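Local coordinates for protein alkaline phosphatase D (Bacillus subtilis, PDB 2YEQ) that hydrolyses phosphate esters, acting as a phosphodiesterase and alkaline phosphatase with an active site that contains iron and calcium, at residues D144-L149 against F202-T207; T133-M138 against A193-A198; L328-F333 against V374-G379. One frame throughout, in Å; residues are numbered along the deposited sequence.

Contact 1: D144-L149 against F202-T207; sequences DLVFHL and FPWVVT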
ATOM      1  N   ASP A 144      -2.542  16.060   0.542  1.00 19.86           N
ATOM      2  CA  ASP A 144      -2.434  16.132   1.985  1.00 20.54           C
ATOM      3  C   ASP A 144      -1.686  14.910   2.568  1.00 20.84           C
ATOM      4  O   ASP A 144      -1.027  15.024   3.591  1.00 23.28           O
ATOM      5  CB  ASP A 144      -3.818  16.198   2.613  1.00 23.34           C
ATOM      6  CG  ASP A 144      -4.602  17.465   2.198  1.00 28.46           C
ATOM      7  OD1 ASP A 144      -4.123  18.572   2.522  1.00 28.59           O
ATOM      8  OD2 ASP A 144      -5.686  17.333   1.574  1.00 26.33           O
ATOM      9  N   LEU A 145      -1.831  13.757   1.930  1.00 21.18           N
ATOM     10  CA  LEU A 145      -1.092  12.556   2.345  1.00 21.30           C
ATOM     11  C   LEU A 145      -1.115  11.490   1.274  1.00 20.52           C
ATOM     12  O   LEU A 145      -1.794  11.622   0.244  1.00 16.47           O
ATOM     13  CB  LEU A 145      -1.559  12.034   3.714  1.00 28.71           C
ATOM     14  CG  LEU A 145      -3.016  11.656   3.978  1.00 29.69           C
ATOM     15  CD1 LEU A 145      -3.275  10.278   3.484  1.00 37.64           C
ATOM     16  CD2 LEU A 145      -3.302  11.703   5.463  1.00 33.33           C
ATOM     17  N   VAL A 146      -0.290  10.464   1.476  1.00 18.32           N
ATOM     18  CA  VAL A 146      -0.201   9.323   0.601  1.00 18.99           C
ATOM     19  C   VAL A 146      -0.409   8.056   1.452  1.00 18.36           C
ATOM     20  O   VAL A 146       0.083   7.985   2.593  1.00 17.91           O
ATOM     21  CB  VAL A 146       1.176   9.256  -0.091  1.00 19.74           C
ATOM     22  CG1 VAL A 146       1.367   7.946  -0.836  1.00 19.28           C
ATOM     23  CG2 VAL A 146       1.326  10.432  -1.055  1.00 19.91           C
ATOM     24  N   PHE A 147      -1.141   7.092   0.887  1.00 17.54           N
ATOM     25  CA  PHE A 147      -1.263   5.732   1.440  1.00 18.44           C
ATOM     26  C   PHE A 147      -0.516   4.736   0.584  1.00 16.62           C
ATOM     27  O   PHE A 147      -0.593   4.759  -0.638  1.00 16.66           O
ATOM     28  CB  PHE A 147      -2.734   5.259   1.449  1.00 19.08           C
ATOM     29  CG  PHE A 147      -3.588   5.951   2.452  1.00 18.95           C
ATOM     30  CD1 PHE A 147      -3.646   5.507   3.752  1.00 19.93           C
ATOM     31  CD2 PHE A 147      -4.379   7.040   2.086  1.00 21.93           C
ATOM     32  CE1 PHE A 147      -4.440   6.132   4.683  1.00 19.13           C
ATOM     33  CE2 PHE A 147      -5.195   7.675   3.027  1.00 21.22           C
ATOM     34  CZ  PHE A 147      -5.218   7.219   4.320  1.00 21.05           C
ATOM     35  N   HIS A 148       0.230   3.840   1.217  1.00 17.41           N
ATOM     36  CA  HIS A 148       0.753   2.700   0.508  1.00 16.11           C
ATOM     37  C   HIS A 148       0.056   1.456   1.063  1.00 15.14           C
ATOM     38  O   HIS A 148      -0.050   1.281   2.272  1.00 13.84           O
ATOM     39  CB  HIS A 148       2.275   2.612   0.610  1.00 15.62           C
ATOM     40  CG  HIS A 148       2.876   1.783  -0.473  1.00 15.79           C
ATOM     41  ND1 HIS A 148       2.840   0.408  -0.454  1.00 16.11           N
ATOM     42  CD2 HIS A 148       3.488   2.127  -1.622  1.00 17.27           C
ATOM     43  CE1 HIS A 148       3.402  -0.056  -1.553  1.00 17.75           C
ATOM     44  NE2 HIS A 148       3.807   0.968  -2.282  1.00 18.47           N
ATOM     45  N   LEU A 149      -0.449   0.623   0.162  1.00 15.07           N
ATOM     46  CA  LEU A 149      -1.336  -0.490   0.533  1.00 16.37           C
ATOM     47  C   LEU A 149      -0.695  -1.871   0.370  1.00 15.70           C
ATOM     48  O   LEU A 149      -1.394  -2.889   0.468  1.00 16.66           O
ATOM     49  CB  LEU A 149      -2.617  -0.455  -0.297  1.00 16.02           C
ATOM     50  CG  LEU A 149      -3.440   0.837  -0.182  1.00 16.65           C
ATOM     51  CD1 LEU A 149      -4.727   0.700  -1.025  1.00 16.40           C
ATOM     52  CD2 LEU A 149      -3.737   1.211   1.257  1.00 15.24           C
ATOM     53  N   PHE A 202       5.421  14.362   0.799  1.00 20.87           N
ATOM     54  CA  PHE A 202       4.167  14.169   1.558  1.00 21.59           C
ATOM     55  C   PHE A 202       4.348  13.221   2.753  1.00 19.65           C
ATOM     56  O   PHE A 202       5.192  12.351   2.706  1.00 18.45           O
ATOM     57  CB  PHE A 202       3.105  13.483   0.693  1.00 21.69           C
ATOM     58  CG  PHE A 202       3.052  13.929  -0.721  1.00 21.45           C
ATOM     59  CD1 PHE A 202       2.490  15.162  -1.051  1.00 23.78           C
ATOM     60  CD2 PHE A 202       3.470  13.106  -1.733  1.00 21.52           C
ATOM     61  CE1 PHE A 202       2.404  15.564  -2.356  1.00 20.38           C
ATOM     62  CE2 PHE A 202       3.384  13.510  -3.057  1.00 21.09           C
ATOM     63  CZ  PHE A 202       2.857  14.760  -3.357  1.00 22.44           C
ATOM     64  N   PRO A 203       3.521  13.352   3.778  1.00 18.92           N
ATOM     65  CA  PRO A 203       3.444  12.317   4.814  1.00 20.19           C
ATOM     66  C   PRO A 203       2.760  11.084   4.265  1.00 21.32           C
ATOM     67  O   PRO A 203       1.787  11.219   3.514  1.00 20.32           O
ATOM     68  CB  PRO A 203       2.580  12.949   5.896  1.00 20.69           C
ATOM     69  CG  PRO A 203       1.783  13.990   5.190  1.00 20.05           C
ATOM     70  CD  PRO A 203       2.535  14.422   3.993  1.00 19.22           C
ATOM     71  N   TRP A 204       3.274   9.904   4.631  1.00 20.12           N
ATOM     72  CA  TRP A 204       2.754   8.627   4.167  1.00 17.70           C
ATOM     73  C   TRP A 204       2.136   7.843   5.336  1.00 18.11           C
ATOM     74  O   TRP A 204       2.629   7.892   6.481  1.00 19.44           O
ATOM     75  CB  TRP A 204       3.840   7.765   3.544  1.00 17.02           C
ATOM     76  CG  TRP A 204       4.300   8.166   2.171  1.00 17.86           C
ATOM     77  CD1 TRP A 204       4.524   9.439   1.716  1.00 16.79           C
ATOM     78  CD2 TRP A 204       4.635   7.293   1.085  1.00 18.51           C
ATOM     79  NE1 TRP A 204       4.955   9.406   0.429  1.00 17.44           N
ATOM     80  CE2 TRP A 204       5.046   8.106   0.013  1.00 17.21           C
ATOM     81  CE3 TRP A 204       4.612   5.897   0.911  1.00 18.26           C
ATOM     82  CZ2 TRP A 204       5.433   7.586  -1.201  1.00 18.93           C
ATOM     83  CZ3 TRP A 204       4.980   5.381  -0.280  1.00 18.39           C
ATOM     84  CH2 TRP A 204       5.408   6.211  -1.333  1.00 20.06           C
ATOM     85  N   VAL A 205       1.061   7.119   5.016  1.00 17.70           N
ATOM     86  CA  VAL A 205       0.434   6.144   5.894  1.00 17.12           C
ATOM     87  C   VAL A 205       0.581   4.811   5.181  1.00 17.52           C
ATOM     88  O   VAL A 205      -0.062   4.554   4.159  1.00 15.98           O
ATOM     89  CB  VAL A 205      -1.032   6.489   6.188  1.00 18.25           C
ATOM     90  CG1 VAL A 205      -1.683   5.462   7.156  1.00 18.06           C
ATOM     91  CG2 VAL A 205      -1.095   7.882   6.827  1.00 19.06           C
ATOM     92  N   VAL A 206       1.475   3.961   5.687  1.00 16.15           N
ATOM     93  CA  VAL A 206       1.767   2.709   5.006  1.00 16.13           C
ATOM     94  C   VAL A 206       1.122   1.515   5.724  1.00 16.39           C
ATOM     95  O   VAL A 206       0.984   1.506   6.952  1.00 16.47           O
ATOM     96  CB  VAL A 206       3.320   2.492   4.892  1.00 17.21           C
ATOM     97  CG1 VAL A 206       3.968   3.646   4.080  1.00 17.38           C
ATOM     98  CG2 VAL A 206       3.953   2.404   6.291  1.00 16.51           C
ATOM     99  N   THR A 207       0.748   0.510   4.936  1.00 17.23           N
ATOM    100  CA  THR A 207       0.410  -0.810   5.456  1.00 17.70           C
ATOM    101  C   THR A 207       0.897  -1.817   4.454  1.00 17.16           C
ATOM    102  O   THR A 207       1.052  -1.486   3.278  1.00 20.22           O
ATOM    103  CB  THR A 207      -1.094  -0.959   5.755  1.00 18.53           C
ATOM    104  OG1 THR A 207      -1.310  -2.221   6.382  1.00 18.63           O
ATOM    105  CG2 THR A 207      -1.970  -0.792   4.451  1.00 15.12           C
TER

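Contact 2: T133-M138 against A193-A198; sequences TAYKHM and ANLKAA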
ATOM      1  N   THR A 133       8.534   5.957 -12.676  1.00 20.47           N
ATOM      2  CA  THR A 133       7.949   7.167 -13.265  1.00 21.76           C
ATOM      3  C   THR A 133       6.666   7.594 -12.543  1.00 21.41           C
ATOM      4  O   THR A 133       6.415   8.791 -12.358  1.00 20.80           O
ATOM      5  CB  THR A 133       7.645   6.912 -14.720  1.00 23.02           C
ATOM      6  OG1 THR A 133       8.746   6.205 -15.297  1.00 24.65           O
ATOM      7  CG2 THR A 133       7.376   8.244 -15.493  1.00 23.07           C
ATOM      8  N   ALA A 134       5.857   6.626 -12.088  1.00 20.74           N
ATOM      9  CA  ALA A 134       4.645   6.975 -11.346  1.00 17.54           C
ATOM     10  C   ALA A 134       4.930   7.897 -10.180  1.00 17.48           C
ATOM     11  O   ALA A 134       4.151   8.825  -9.914  1.00 19.10           O
ATOM     12  CB  ALA A 134       3.859   5.703 -10.854  1.00 17.93           C
ATOM     13  N   TYR A 135       6.026   7.646  -9.453  1.00 16.18           N
ATOM     14  CA  TYR A 135       6.356   8.465  -8.297  1.00 16.85           C
ATOM     15  C   TYR A 135       6.931   9.843  -8.669  1.00 17.60           C
ATOM     16  O   TYR A 135       6.787  10.800  -7.910  1.00 17.38           O
ATOM     17  CB  TYR A 135       7.314   7.737  -7.361  1.00 17.20           C
ATOM     18  CG  TYR A 135       6.671   6.664  -6.507  1.00 16.09           C
ATOM     19  CD1 TYR A 135       5.613   6.975  -5.672  1.00 16.67           C
ATOM     20  CD2 TYR A 135       7.122   5.347  -6.536  1.00 16.87           C
ATOM     21  CE1 TYR A 135       5.011   6.020  -4.881  1.00 18.60           C
ATOM     22  CE2 TYR A 135       6.528   4.361  -5.727  1.00 16.68           C
ATOM     23  CZ  TYR A 135       5.474   4.700  -4.903  1.00 16.81           C
ATOM     24  OH  TYR A 135       4.849   3.788  -4.083  1.00 17.14           O
ATOM     25  N   LYS A 136       7.586   9.935  -9.809  1.00 20.96           N
ATOM     26  CA  LYS A 136       8.009  11.242 -10.346  1.00 24.56           C
ATOM     27  C   LYS A 136       6.776  12.107 -10.520  1.00 23.97           C
ATOM     28  O   LYS A 136       6.734  13.233 -10.038  1.00 24.35           O
ATOM     29  CB  LYS A 136       8.717  11.079 -11.683  1.00 28.83           C
ATOM     30  CG  LYS A 136       9.388  12.370 -12.161  1.00 36.38           C
ATOM     31  CD  LYS A 136      10.044  12.166 -13.504  1.00 49.44           C
ATOM     32  CE  LYS A 136      10.821  13.407 -13.948  1.00 62.13           C
ATOM     33  NZ  LYS A 136      12.192  13.456 -13.370  1.00 71.62           N
ATOM     34  N   HIS A 137       5.750  11.558 -11.174  1.00 21.40           N
ATOM     35  CA  HIS A 137       4.471  12.262 -11.317  1.00 20.99           C
ATOM     36  C   HIS A 137       3.755  12.516  -9.994  1.00 22.88           C
ATOM     37  O   HIS A 137       3.205  13.611  -9.785  1.00 19.87           O
ATOM     38  CB  HIS A 137       3.543  11.518 -12.288  1.00 21.63           C
ATOM     39  CG  HIS A 137       4.071  11.446 -13.686  1.00 22.59           C
ATOM     40  ND1 HIS A 137       4.308  12.574 -14.454  1.00 23.84           N
ATOM     41  CD2 HIS A 137       4.420  10.387 -14.454  1.00 22.01           C
ATOM     42  CE1 HIS A 137       4.754  12.204 -15.643  1.00 24.56           C
ATOM     43  NE2 HIS A 137       4.837  10.882 -15.670  1.00 25.32           N
ATOM     44  N   MET A 138       3.759  11.540  -9.078  1.00 19.26           N
ATOM     45  CA  MET A 138       3.059  11.725  -7.840  1.00 19.25           C
ATOM     46  C   MET A 138       3.646  12.871  -7.038  1.00 18.93           C
ATOM     47  O   MET A 138       2.910  13.604  -6.381  1.00 18.96           O
ATOM     48  CB  MET A 138       3.087  10.457  -6.981  1.00 19.85           C
ATOM     49  CG  MET A 138       2.162  10.503  -5.798  1.00 20.74           C
ATOM     50  SD  MET A 138       2.378   9.118  -4.651  1.00 21.72           S
ATOM     51  CE  MET A 138       1.784   7.832  -5.724  1.00 19.78           C
ATOM     52  N   ALA A 193      15.413   7.439  -6.966  1.00 17.78           N
ATOM     53  CA  ALA A 193      15.258   8.895  -6.787  1.00 18.77           C
ATOM     54  C   ALA A 193      13.804   9.330  -6.816  1.00 16.35           C
ATOM     55  O   ALA A 193      13.416  10.248  -6.095  1.00 16.13           O
ATOM     56  CB  ALA A 193      16.079   9.682  -7.860  1.00 18.19           C
ATOM     57  N   ASN A 194      12.999   8.680  -7.643  1.00 17.53           N
ATOM     58  CA  ASN A 194      11.601   9.051  -7.789  1.00 18.45           C
ATOM     59  C   ASN A 194      10.814   8.726  -6.527  1.00 18.11           C
ATOM     60  O   ASN A 194      10.052   9.555  -6.005  1.00 18.23           O
ATOM     61  CB  ASN A 194      10.981   8.314  -8.979  1.00 22.69           C
ATOM     62  CG  ASN A 194      11.662   8.628 -10.279  1.00 24.64           C
ATOM     63  OD1 ASN A 194      12.180   7.741 -10.955  1.00 30.93           O
ATOM     64  ND2 ASN A 194      11.670   9.882 -10.637  1.00 21.83           N
ATOM     65  N   LEU A 195      11.027   7.520  -5.996  1.00 16.82           N
ATOM     66  CA  LEU A 195      10.381   7.107  -4.740  1.00 16.36           C
ATOM     67  C   LEU A 195      10.805   8.000  -3.596  1.00 15.82           C
ATOM     68  O   LEU A 195       9.986   8.450  -2.795  1.00 16.47           O
ATOM     69  CB  LEU A 195      10.713   5.623  -4.427  1.00 16.07           C
ATOM     70  CG  LEU A 195      10.204   5.011  -3.125  1.00 17.09           C
ATOM     71  CD1 LEU A 195       8.721   5.305  -2.891  1.00 15.71           C
ATOM     72  CD2 LEU A 195      10.462   3.471  -3.137  1.00 15.41           C
ATOM     73  N   LYS A 196      12.087   8.311  -3.517  1.00 17.56           N
ATOM     74  CA  LYS A 196      12.571   9.238  -2.486  1.00 16.64           C
ATOM     75  C   LYS A 196      11.913  10.620  -2.578  1.00 16.32           C
ATOM     76  O   LYS A 196      11.639  11.238  -1.566  1.00 18.08           O
ATOM     77  CB  LYS A 196      14.108   9.408  -2.561  1.00 17.18           C
ATOM     78  CG  LYS A 196      14.889   8.162  -2.250  1.00 18.47           C
ATOM     79  CD  LYS A 196      16.387   8.457  -2.012  1.00 21.26           C
ATOM     80  CE  LYS A 196      17.159   8.738  -3.256  1.00 23.82           C
ATOM     81  NZ  LYS A 196      18.574   9.014  -2.871  1.00 23.38           N
ATOM     82  N   ALA A 197      11.695  11.113  -3.795  1.00 18.89           N
ATOM     83  CA  ALA A 197      11.051  12.442  -3.995  1.00 18.30           C
ATOM     84  C   ALA A 197       9.603  12.399  -3.501  1.00 16.92           C
ATOM     85  O   ALA A 197       9.139  13.310  -2.829  1.00 18.20           O
ATOM     86  CB  ALA A 197      11.091  12.842  -5.481  1.00 18.31           C
ATOM     87  N   ALA A 198       8.907  11.316  -3.827  1.00 16.80           N
ATOM     88  CA  ALA A 198       7.522  11.126  -3.354  1.00 17.68           C
ATOM     89  C   ALA A 198       7.441  11.033  -1.842  1.00 16.44           C
ATOM     90  O   ALA A 198       6.492  11.580  -1.224  1.00 16.78           O
ATOM     91  CB  ALA A 198       6.866   9.916  -4.064  1.00 15.88           C
TER

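Contact 3: L328-F333 against V374-G379; sequences LAQQIF and VVVLTG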
ATOM      1  N   LEU A 328     -11.879   2.171   4.563  1.00 19.10           N
ATOM      2  CA  LEU A 328     -11.059   0.987   4.811  1.00 20.15           C
ATOM      3  C   LEU A 328      -9.858   1.023   3.865  1.00 16.94           C
ATOM      4  O   LEU A 328      -9.977   0.779   2.687  1.00 19.44           O
ATOM      5  CB  LEU A 328     -11.859  -0.302   4.579  1.00 22.57           C
ATOM      6  CG  LEU A 328     -13.142  -0.565   5.369  1.00 26.01           C
ATOM      7  CD1 LEU A 328     -13.541  -2.075   5.238  1.00 25.03           C
ATOM      8  CD2 LEU A 328     -12.981  -0.112   6.778  1.00 25.79           C
ATOM      9  N   ALA A 329      -8.707   1.381   4.391  1.00 16.44           N
ATOM     10  CA  ALA A 329      -7.481   1.399   3.600  1.00 16.51           C
ATOM     11  C   ALA A 329      -6.846   0.034   3.810  1.00 16.29           C
ATOM     12  O   ALA A 329      -6.326  -0.231   4.889  1.00 15.87           O
ATOM     13  CB  ALA A 329      -6.561   2.476   4.106  1.00 16.70           C
ATOM     14  N   GLN A 330      -6.872  -0.800   2.787  1.00 16.46           N
ATOM     15  CA  GLN A 330      -6.485  -2.199   2.958  1.00 18.97           C
ATOM     16  C   GLN A 330      -5.924  -2.785   1.681  1.00 17.45           C
ATOM     17  O   GLN A 330      -5.662  -2.047   0.721  1.00 18.21           O
ATOM     18  CB  GLN A 330      -7.663  -3.006   3.542  1.00 18.85           C
ATOM     19  CG  GLN A 330      -8.915  -3.026   2.682  1.00 19.50           C
ATOM     20  CD  GLN A 330      -8.913  -4.157   1.701  1.00 19.83           C
ATOM     21  OE1 GLN A 330      -8.675  -5.322   2.071  1.00 18.53           O
ATOM     22  NE2 GLN A 330      -9.109  -3.832   0.436  1.00 17.17           N
ATOM     23  N   GLN A 331      -5.709  -4.110   1.659  1.00 18.43           N
ATOM     24  CA  GLN A 331      -4.806  -4.721   0.701  1.00 16.54           C
ATOM     25  C   GLN A 331      -5.410  -5.336  -0.516  1.00 15.28           C
ATOM     26  O   GLN A 331      -4.833  -5.253  -1.615  1.00 14.18           O
ATOM     27  CB  GLN A 331      -3.997  -5.832   1.416  1.00 17.35           C
ATOM     28  CG  GLN A 331      -3.047  -5.351   2.495  1.00 18.02           C
ATOM     29  CD  GLN A 331      -3.706  -4.875   3.773  1.00 18.58           C
ATOM     30  OE1 GLN A 331      -4.830  -5.272   4.123  1.00 17.86           O
ATOM     31  NE2 GLN A 331      -2.977  -4.025   4.515  1.00 20.22           N
ATOM     32  N   ILE A 332      -6.534  -6.032  -0.332  1.00 16.16           N
ATOM     33  CA  ILE A 332      -6.984  -7.014  -1.302  1.00 15.75           C
ATOM     34  C   ILE A 332      -8.433  -6.789  -1.790  1.00 15.68           C
ATOM     35  O   ILE A 332      -9.232  -6.099  -1.165  1.00 18.57           O
ATOM     36  CB  ILE A 332      -6.838  -8.454  -0.710  1.00 17.52           C
ATOM     37  CG1 ILE A 332      -7.417  -8.516   0.694  1.00 18.50           C
ATOM     38  CG2 ILE A 332      -5.340  -8.930  -0.723  1.00 16.24           C
ATOM     39  CD1 ILE A 332      -7.731  -9.949   1.188  1.00 20.01           C
ATOM     40  N   PHE A 333      -8.741  -7.385  -2.922  1.00 16.60           N
ATOM     41  CA  PHE A 333     -10.024  -7.173  -3.605  1.00 17.16           C
ATOM     42  C   PHE A 333     -11.219  -7.514  -2.704  1.00 19.11           C
ATOM     43  O   PHE A 333     -11.382  -8.654  -2.259  1.00 17.85           O
ATOM     44  CB  PHE A 333     -10.032  -7.974  -4.883  1.00 17.22           C
ATOM     45  CG  PHE A 333     -10.908  -7.407  -5.978  1.00 17.94           C
ATOM     46  CD1 PHE A 333     -12.288  -7.507  -5.914  1.00 20.43           C
ATOM     47  CD2 PHE A 333     -10.341  -6.838  -7.104  1.00 19.38           C
ATOM     48  CE1 PHE A 333     -13.101  -6.999  -6.959  1.00 20.58           C
ATOM     49  CE2 PHE A 333     -11.139  -6.361  -8.147  1.00 20.09           C
ATOM     50  CZ  PHE A 333     -12.517  -6.434  -8.056  1.00 19.91           C
ATOM     51  N   VAL A 374     -19.162   4.342   3.027  1.00 23.11           N
ATOM     52  CA  VAL A 374     -18.018   3.455   3.222  1.00 20.88           C
ATOM     53  C   VAL A 374     -17.254   3.364   1.929  1.00 19.98           C
ATOM     54  O   VAL A 374     -17.793   2.978   0.895  1.00 22.70           O
ATOM     55  CB  VAL A 374     -18.447   2.021   3.641  1.00 22.64           C
ATOM     56  CG1 VAL A 374     -17.188   1.076   3.740  1.00 19.71           C
ATOM     57  CG2 VAL A 374     -19.221   2.065   4.961  1.00 19.26           C
ATOM     58  N   VAL A 375     -15.978   3.716   1.979  1.00 17.32           N
ATOM     59  CA  VAL A 375     -15.142   3.579   0.817  1.00 18.00           C
ATOM     60  C   VAL A 375     -13.996   2.621   1.143  1.00 16.46           C
ATOM     61  O   VAL A 375     -13.386   2.732   2.193  1.00 18.14           O
ATOM     62  CB  VAL A 375     -14.576   4.953   0.385  1.00 20.14           C
ATOM     63  CG1 VAL A 375     -13.524   4.783  -0.701  1.00 20.23           C
ATOM     64  CG2 VAL A 375     -15.757   5.899  -0.070  1.00 21.07           C
ATOM     65  N   VAL A 376     -13.710   1.731   0.217  1.00 18.19           N
ATOM     66  CA  VAL A 376     -12.640   0.741   0.370  1.00 18.15           C
ATOM     67  C   VAL A 376     -11.590   1.025  -0.668  1.00 17.55           C
ATOM     68  O   VAL A 376     -11.907   1.126  -1.837  1.00 16.35           O
ATOM     69  CB  VAL A 376     -13.184  -0.704   0.192  1.00 16.45           C
ATOM     70  CG1 VAL A 376     -12.049  -1.741   0.395  1.00 16.46           C
ATOM     71  CG2 VAL A 376     -14.320  -0.956   1.199  1.00 15.65           C
ATOM     72  N   LEU A 377     -10.343   1.167  -0.212  1.00 18.00           N
ATOM     73  CA  LEU A 377      -9.169   1.292  -1.055  1.00 17.18           C
ATOM     74  C   LEU A 377      -8.379  -0.014  -1.028  1.00 17.73           C
ATOM     75  O   LEU A 377      -8.177  -0.596   0.044  1.00 18.94           O
ATOM     76  CB  LEU A 377      -8.270   2.418  -0.519  1.00 17.60           C
ATOM     77  CG  LEU A 377      -8.918   3.718  -0.027  1.00 18.50           C
ATOM     78  CD1 LEU A 377      -7.831   4.670   0.485  1.00 16.93           C
ATOM     79  CD2 LEU A 377      -9.764   4.349  -1.124  1.00 15.75           C
ATOM     80  N   THR A 378      -7.890  -0.413  -2.185  1.00 17.69           N
ATOM     81  CA  THR A 378      -7.331  -1.733  -2.424  1.00 20.13           C
ATOM     82  C   THR A 378      -6.139  -1.695  -3.383  1.00 19.76           C
ATOM     83  O   THR A 378      -6.082  -0.845  -4.252  1.00 20.62           O
ATOM     84  CB  THR A 378      -8.403  -2.605  -3.090  1.00 20.44           C
ATOM     85  OG1 THR A 378      -9.553  -2.618  -2.267  1.00 21.19           O
ATOM     86  CG2 THR A 378      -7.909  -3.988  -3.364  1.00 23.16           C
ATOM     87  N   GLY A 379      -5.198  -2.634  -3.233  1.00 18.66           N
ATOM     88  CA  GLY A 379      -4.162  -2.841  -4.222  1.00 17.48           C
ATOM     89  C   GLY A 379      -4.153  -4.286  -4.681  1.00 19.14           C
ATOM     90  O   GLY A 379      -5.183  -4.825  -5.061  1.00 20.42           O
TER

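Contact 1: D144-L149 against F202-T207
Val-146 packs on Trp-204 where strand 145-148 pairs with strand 203-206. The two are parallel neighbours in a mixed sheet of the calcineurin-like metallophosphoesterase fold. Helices in the chain between them make this a beta-alpha-beta crossover. Four backbone hydrogen bonds join the strands. Val-146 donates its N-H to Pro-203 O, and its own O accepts the N-H of Val-205 (O to N 2.8 Å). His-148 repeats the pattern with Val-205 O and Thr-207 N.

The side chain of Val-146 points the same way as that of Trp-204 and lies beside it. Its CB sits over the five-membered ring, 3.8 Å from the centroid, in a CH-pi contact. CG1 is anti to the backbone N (chi1 171°). It lies over the centre of the indole, 3.7 Å above the plane. CG2 instead meets Phe-202, with 3.5 Å to CD2. Farther along this face, His-148 CD2 comes within 3.8 Å of Trp-204 CZ3. The NE2 of His-148 is hydrogen-bonded to Gln-125 OE1.

Phe-147 and Val-205 occupy the other face. CD1 of Phe-147 is 3.7 Å from CB of Val-205, and Phe-119 meets the same ring edge-to-face. Both strands run toward the metals: Asp-151 follows the first, Asp-209 and Asp-210 the second. At this end Thr-207 CG2 lies 3.6 Å from His-148 O.

Contact 2: T133-M138 against A193-A198
Tyr-135 of helix 133-138 packs its side chain against Asn-194, Leu-195 and Ala-198 of helix 193-201. This is helix-helix packing between the helices that precede the parallel strands 145-148 and 203-206. It lies on the sheet face that carries Val-146, His-148 and Trp-204. The segments 133-138 and 193-198 run in roughly the same direction, with an angle of 31° between their axes. At closest approach the axes are 7.6 Å apart, a tight spacing that suits the small Ala-198 in the interface.

Tyr-135 and Leu-195 lie side by side and point the same way. CG of Tyr-135, anti to the carbonyl carbon (chi1 -76°), is thereby set 4.1 Å from Leu-195 CA. Leu-195 puts CD1 over one face of the phenol ring, 3.9 Å from the centroid and offset toward the rim. This is a CH-pi contact, and the closest ring atom is CE2. Ala-198 reaches the ring from an oblique direction, its CB 3.6 Å from CD1 of Tyr-135. At the base of the tyrosine, CB lies 3.6 Å from the backbone O of Asn-194.

The other main pair is Asn-194 and Lys-136, whose side chains run at a slant to each other. Asn-194 ND2 rests on the aliphatic part of the lysine, 3.4 Å from CB and somewhat farther from CG. The lysine chain stays extended to CE and bends only at its last torsion.

The phenol OH is hydrogen-bonded to Gln-125 OE1, and Ile-410 touches the same side chain. Helix 133-138 packs on strands 451-459 and 440-448 through Met-459 and Tyr-442. Its Met-138 meets Val-146 of strand 145-148. Helix 193-201 leads directly into strand 203-206.

Contact 3: L328-F333 against V374-G379
Leu-328 and Val-376 form a parallel beta bridge, as do Ala-329 and Leu-377. Regular backbone bonds run from Leu-328 N to Val-375 O and from Leu-377 N to Leu-328 O, both 2.9 Å. Gln-330 N then bonds to Leu-377 O. Beyond the strand the pairing becomes irregular: Gly-379 N reaches Gln-331 O at 3.1 Å, from well above the carbonyl plane.

Among side-chain bonds, the amide of Gln-330 pairs through both its ends with the backbone of Ile-332. A bend at chi2 (89°) turns CD toward that residue. NE2 donates to Ile-332 O at 2.8 Å, with the acceptor in the amide plane. OE1 accepts Ile-332 N at 3.3 Å, with the donor above that plane and a C=O...N angle of 96°. Trp-352 NE1 also bonds to OE1. NE2 adds a weak bond to Leu-377 O. Thr-378 OG1 is hydrogen-bonded to Glu-404 OE2.

Apolar contacts are looser: Leu-328 CB to Val-376 CG2 is 4.2 Å, Ala-329 CB to Leu-377 CD1 4.4 Å. Thr-378 CG2 packs 3.3 Å from Ile-332 C.

Just past Gly-379 come Asp-380, a calcium ligand, and His-382, an iron ligand. Metal ligands in loops that follow beta strands are characteristic of the calcineurin-like metallophosphoesterase fold.

After the N-terminal strands and strand 117-122 the chain forms helix 133-138, then strand 145-148. Helix 193-201 comes back to pack on helix 133-138 and closes contact 2. Strand 203-206 follows directly and closes contact 1 on strand 145-148. The two contacts therefore cross along the chain. They touch in space as well: Trp-204 NE1 is hydrogen-bonded to Ala-198 O. Contact 3 comes later, in series, when strand 374-378 returns to strand 325-329 in another sheet. Leu-149 and Thr-207 of contact 1 pack on Gln-330 and Gln-331 of contact 3, so the two sheets meet near the metal ligands. Contacts 2 and 3 stay apart, with nearest atoms about 11 Å distant.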